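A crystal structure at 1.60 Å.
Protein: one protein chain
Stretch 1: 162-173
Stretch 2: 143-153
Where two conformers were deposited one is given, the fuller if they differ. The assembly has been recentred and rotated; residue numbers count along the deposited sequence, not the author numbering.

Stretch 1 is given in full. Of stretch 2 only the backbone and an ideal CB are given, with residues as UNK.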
# COMPACT_ATOMS: atom_id res chain seq x y z
N ARG A 162 6.57 -18.54 -8.34
CA ARG A 162 7.19 -17.38 -8.91
C ARG A 162 7.78 -17.68 -10.26
O ARG A 162 8.04 -18.83 -10.64
CB ARG A 162 8.24 -16.74 -7.97
CG ARG A 162 9.48 -17.55 -7.59
CD ARG A 162 10.51 -17.53 -8.72
NE ARG A 162 11.87 -17.92 -8.37
CZ ARG A 162 12.32 -19.17 -8.34
NH1 ARG A 162 11.51 -20.22 -8.60
NH2 ARG A 162 13.58 -19.38 -8.00
N ILE A 163 7.95 -16.62 -11.01
CA ILE A 163 8.59 -16.69 -12.31
C ILE A 163 9.49 -15.47 -12.42
O ILE A 163 9.12 -14.38 -11.97
CB ILE A 163 7.55 -16.81 -13.47
CG1 ILE A 163 8.23 -17.15 -14.80
CG2 ILE A 163 6.62 -15.61 -13.55
CD1 ILE A 163 7.24 -17.62 -15.88
N GLY A 164 10.66 -15.66 -13.05
CA GLY A 164 11.63 -14.60 -13.23
C GLY A 164 11.99 -14.44 -14.71
O GLY A 164 12.26 -15.41 -15.39
N ILE A 165 11.95 -13.20 -15.19
CA ILE A 165 12.25 -12.84 -16.57
C ILE A 165 13.47 -11.93 -16.56
O ILE A 165 13.49 -10.87 -15.94
CB ILE A 165 11.07 -12.05 -17.18
CG1 ILE A 165 9.75 -12.82 -17.14
CG2 ILE A 165 11.39 -11.58 -18.63
CD1 ILE A 165 9.78 -14.23 -17.72
N THR A 166 14.48 -12.30 -17.34
CA THR A 166 15.62 -11.45 -17.56
C THR A 166 15.37 -10.65 -18.82
O THR A 166 15.18 -11.21 -19.92
CB THR A 166 16.92 -12.23 -17.63
OG1 THR A 166 17.12 -12.91 -16.38
CG2 THR A 166 18.15 -11.29 -17.88
N ALA A 167 15.37 -9.33 -18.65
CA ALA A 167 14.98 -8.39 -19.70
C ALA A 167 16.26 -8.05 -20.50
O ALA A 167 17.37 -8.27 -20.01
CB ALA A 167 14.34 -7.13 -19.12
N PRO A 168 16.09 -7.54 -21.73
CA PRO A 168 17.27 -7.41 -22.62
C PRO A 168 18.38 -6.49 -22.13
O PRO A 168 19.55 -6.72 -22.43
CB PRO A 168 16.68 -6.88 -23.93
CG PRO A 168 15.23 -6.85 -23.80
CD PRO A 168 14.83 -7.23 -22.40
N THR A 169 18.04 -5.43 -21.38
CA THR A 169 19.01 -4.50 -20.83
C THR A 169 19.69 -5.02 -19.55
O THR A 169 20.68 -4.43 -19.10
CB THR A 169 18.41 -3.09 -20.68
OG1 THR A 169 17.83 -2.70 -21.94
CG2 THR A 169 19.50 -2.04 -20.31
N GLY A 170 19.17 -6.14 -19.01
CA GLY A 170 19.86 -6.90 -17.98
C GLY A 170 19.20 -7.06 -16.63
O GLY A 170 19.71 -7.77 -15.76
N ALA A 171 18.10 -6.38 -16.42
CA ALA A 171 17.41 -6.54 -15.15
C ALA A 171 16.61 -7.84 -15.09
O ALA A 171 16.21 -8.40 -16.10
CB ALA A 171 16.47 -5.35 -14.87
N TYR A 172 16.44 -8.33 -13.86
CA TYR A 172 15.64 -9.52 -13.59
C TYR A 172 14.33 -9.04 -12.96
O TYR A 172 14.34 -8.42 -11.89
CB TYR A 172 16.41 -10.41 -12.62
CG TYR A 172 15.70 -11.68 -12.22
CD1 TYR A 172 14.91 -11.69 -11.12
CD2 TYR A 172 15.95 -12.88 -12.85
CE1 TYR A 172 14.26 -12.85 -10.70
CE2 TYR A 172 15.31 -14.05 -12.42
CZ TYR A 172 14.50 -14.02 -11.34
OH TYR A 172 13.87 -15.18 -10.87
N PHE A 173 13.22 -9.33 -13.63
CA PHE A 173 11.89 -9.00 -13.13
C PHE A 173 11.29 -10.23 -12.48
O PHE A 173 11.18 -11.28 -13.11
CB PHE A 173 11.03 -8.50 -14.30
CG PHE A 173 11.38 -7.10 -14.73
CD1 PHE A 173 12.54 -6.82 -15.45
CD2 PHE A 173 10.56 -6.05 -14.35
CE1 PHE A 173 12.86 -5.48 -15.77
CE2 PHE A 173 10.84 -4.76 -14.68
CZ PHE A 173 12.00 -4.46 -15.38
N UNK A 143 0.99 -10.17 -16.65
CA UNK A 143 1.71 -10.13 -17.90
C UNK A 143 3.10 -9.56 -17.70
O UNK A 143 3.39 -8.83 -16.74
CB UNK A 143 0.94 -9.31 -18.94
N UNK A 144 3.99 -9.92 -18.61
CA UNK A 144 5.38 -9.51 -18.52
C UNK A 144 5.49 -8.03 -18.83
O UNK A 144 5.01 -7.57 -19.86
CB UNK A 144 6.26 -10.33 -19.47
N UNK A 145 6.17 -7.31 -17.98
CA UNK A 145 6.36 -5.87 -18.19
C UNK A 145 7.29 -5.60 -19.36
O UNK A 145 7.24 -4.52 -19.94
CB UNK A 145 6.91 -5.21 -16.92
N UNK A 146 8.17 -6.55 -19.62
CA UNK A 146 9.29 -6.41 -20.57
C UNK A 146 9.37 -7.60 -21.52
O UNK A 146 8.82 -8.66 -21.27
CB UNK A 146 10.61 -6.26 -19.82
N UNK A 147 10.11 -7.42 -22.61
CA UNK A 147 10.57 -8.55 -23.36
C UNK A 147 11.57 -9.26 -22.46
O UNK A 147 12.07 -8.69 -21.48
CB UNK A 147 11.18 -8.14 -24.70
N UNK A 148 11.90 -10.49 -22.82
CA UNK A 148 13.00 -11.17 -22.14
C UNK A 148 12.98 -12.65 -22.28
O UNK A 148 12.44 -13.18 -23.28
CB UNK A 148 12.99 -10.82 -20.65
N UNK A 149 13.63 -13.33 -21.34
CA UNK A 149 13.76 -14.80 -21.36
C UNK A 149 13.35 -15.27 -19.98
O UNK A 149 13.68 -14.62 -18.99
CB UNK A 149 15.18 -15.26 -21.71
N UNK A 150 12.61 -16.37 -19.91
CA UNK A 150 12.25 -16.99 -18.63
C UNK A 150 13.52 -17.60 -18.04
O UNK A 150 14.08 -18.55 -18.61
CB UNK A 150 11.16 -18.05 -18.80
N UNK A 151 13.98 -17.04 -16.93
CA UNK A 151 15.21 -17.40 -16.23
C UNK A 151 15.00 -18.36 -15.07
O UNK A 151 15.86 -19.20 -14.80
CB UNK A 151 15.89 -16.13 -15.71
N UNK A 152 13.89 -18.16 -14.34
CA UNK A 152 13.52 -19.07 -13.26
C UNK A 152 12.03 -19.30 -13.30
O UNK A 152 11.25 -18.40 -13.67
CB UNK A 152 13.95 -18.52 -11.90
N UNK A 153 11.62 -20.50 -12.90
CA UNK A 153 10.20 -20.84 -12.82
C UNK A 153 10.03 -21.96 -11.82
O UNK A 153 10.59 -23.05 -11.98
CB UNK A 153 9.64 -21.24 -14.19

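Positions 148 to 153 run antiparallel to strand 162-166; most of the earlier positions are loop or turn.

Position 143 has nothing of stretch 1 within 5.5 Å of its ideal CB. Stretch 1 sets no preference here. The residue is V143, which makes no contact.

At position 144 the CB points sideways, 4.9 Å from I165 CG1. Many small or medium side chains would fit. It is S144. The S144 OG turns back to its own stretch and donates to the backbone O of position 146 at 2.6 Å.

Position 145 points toward stretch 1, with its CB 4.5 Å from F173 CD2. An apolar side chain would suit. It is M145, present as selenomethionine. Its SE lies 4.1 Å from F173 CD2, oblique to the ring.

Position 146 also points toward stretch 1. Its CB is 3.9 Å from A167 CB and 4.7 Å from F173 CE1. A methyl-bearing side chain such as valine, threonine or alanine would suit this apolar corner. It is T146. CG2 sits over the F173 ring face, 3.8 Å from the ring centroid, in a CH-pi contact. The T146 OG1 donates to the backbone O of position 147 at 2.7 Å, so the hydroxyl is satisfied beside A167.

At position 147 the CB points sideways, 4.3 Å from P168 CG. The proline offers no charge and no donor, so the choice is wide. It is D147, whose carboxylate is bound elsewhere in the structure. Its backbone O receives a CA-H...O contact from A167 CA at 3.4 Å.

Position 148 has phi 160° and psi -158°. An ideal CB would be 2.3 Å from T166 O and 2.7 Å from I165 CG2, both clashes. Only glycine suits, and it is G148. I165 CG2 packs 3.9 Å from its CA.

Position 149 pairs with T166. Its N donates to T166 O and its O accepts from T166 N, both at 3.0 Å. The CB is on the face that T166 occupies; beta-branched residues are natural in such a strand. It is V149, whose side chain comes no nearer than 4.4 Å, from CB to T166 O.

Position 150 lies on the opposite face, its CB 4.2 Å from I165 CD1 and 4.9 Å from I163 CD1. Valine, isoleucine or leucine would suit. It is V150: CG2 meets I165 CD1 at 3.7 Å and CG1 meets I163 CG1 at 4.0 Å.

Position 151 falls at a beta bulge. Its N donates to G164 O at 2.8 Å. The CB is 3.5 Å from T166 OG1 and near the Y172 ring edge, favouring a small hydroxyl. It is T151, with OG1 hydrogen-bonded to T166 OG1 at 2.6 Å.

Position 152 has its CB 3.5 Å from Y172 OH and 4.0 Å from R162 CZ. An acid is expected; glutamine could also serve. It is E152. OE1 forms a salt bridge with R162 NH2 at 3.6 Å, and two waters link the carboxylate to the guanidinium. CB lies over one guanidinium face.

At position 153 the CB is 4.4 Å from I163 CG1. A long aliphatic chain would suit. It is K153, with CG 4.4 Å from I163 CD1 and NZ bound elsewhere.

Stretch 2 (143-153) VSMTDGVVTEK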
# COMPACT_ATOMS: atom_id res chain seq x y z
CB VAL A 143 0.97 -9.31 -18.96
CG1 VAL A 143 -0.41 -9.90 -19.21
CG2 VAL A 143 0.90 -7.82 -18.59
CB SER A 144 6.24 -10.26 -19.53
OG SER A 144 7.65 -10.01 -19.32
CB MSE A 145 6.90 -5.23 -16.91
CG MSE A 145 5.88 -5.26 -15.74
SE MSE A 145 6.67 -4.67 -14.06
CE MSE A 145 6.73 -2.81 -14.42
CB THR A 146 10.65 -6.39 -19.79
OG1 THR A 146 10.91 -7.70 -19.25
CG2 THR A 146 10.61 -5.33 -18.62
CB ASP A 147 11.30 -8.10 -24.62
CG ASP A 147 10.41 -7.53 -25.69
OD1 ASP A 147 9.18 -7.55 -25.60
OD2 ASP A 147 11.00 -7.09 -26.72
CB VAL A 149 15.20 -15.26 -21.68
CG1 VAL A 149 15.31 -16.75 -21.58
CG2 VAL A 149 15.64 -14.70 -23.08
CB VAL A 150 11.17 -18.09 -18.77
CG1 VAL A 150 10.85 -18.69 -17.38
CG2 VAL A 150 9.91 -17.53 -19.45
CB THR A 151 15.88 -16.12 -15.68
OG1 THR A 151 16.13 -15.24 -16.78
CG2 THR A 151 17.18 -16.42 -14.92
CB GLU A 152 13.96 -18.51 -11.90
CG GLU A 152 15.47 -18.58 -11.68
CD GLU A 152 15.92 -18.05 -10.33
OE1 GLU A 152 15.45 -16.98 -9.92
OE2 GLU A 152 16.78 -18.70 -9.68
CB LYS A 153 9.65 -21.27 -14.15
CG LYS A 153 8.13 -21.55 -14.13
CD LYS A 153 7.74 -22.38 -15.34
CE LYS A 153 6.22 -22.71 -15.35
NZ LYS A 153 5.98 -23.90 -16.21
O HOH W 1 13.98 -16.02 -8.21
O HOH W 2 16.13 -17.88 -7.28
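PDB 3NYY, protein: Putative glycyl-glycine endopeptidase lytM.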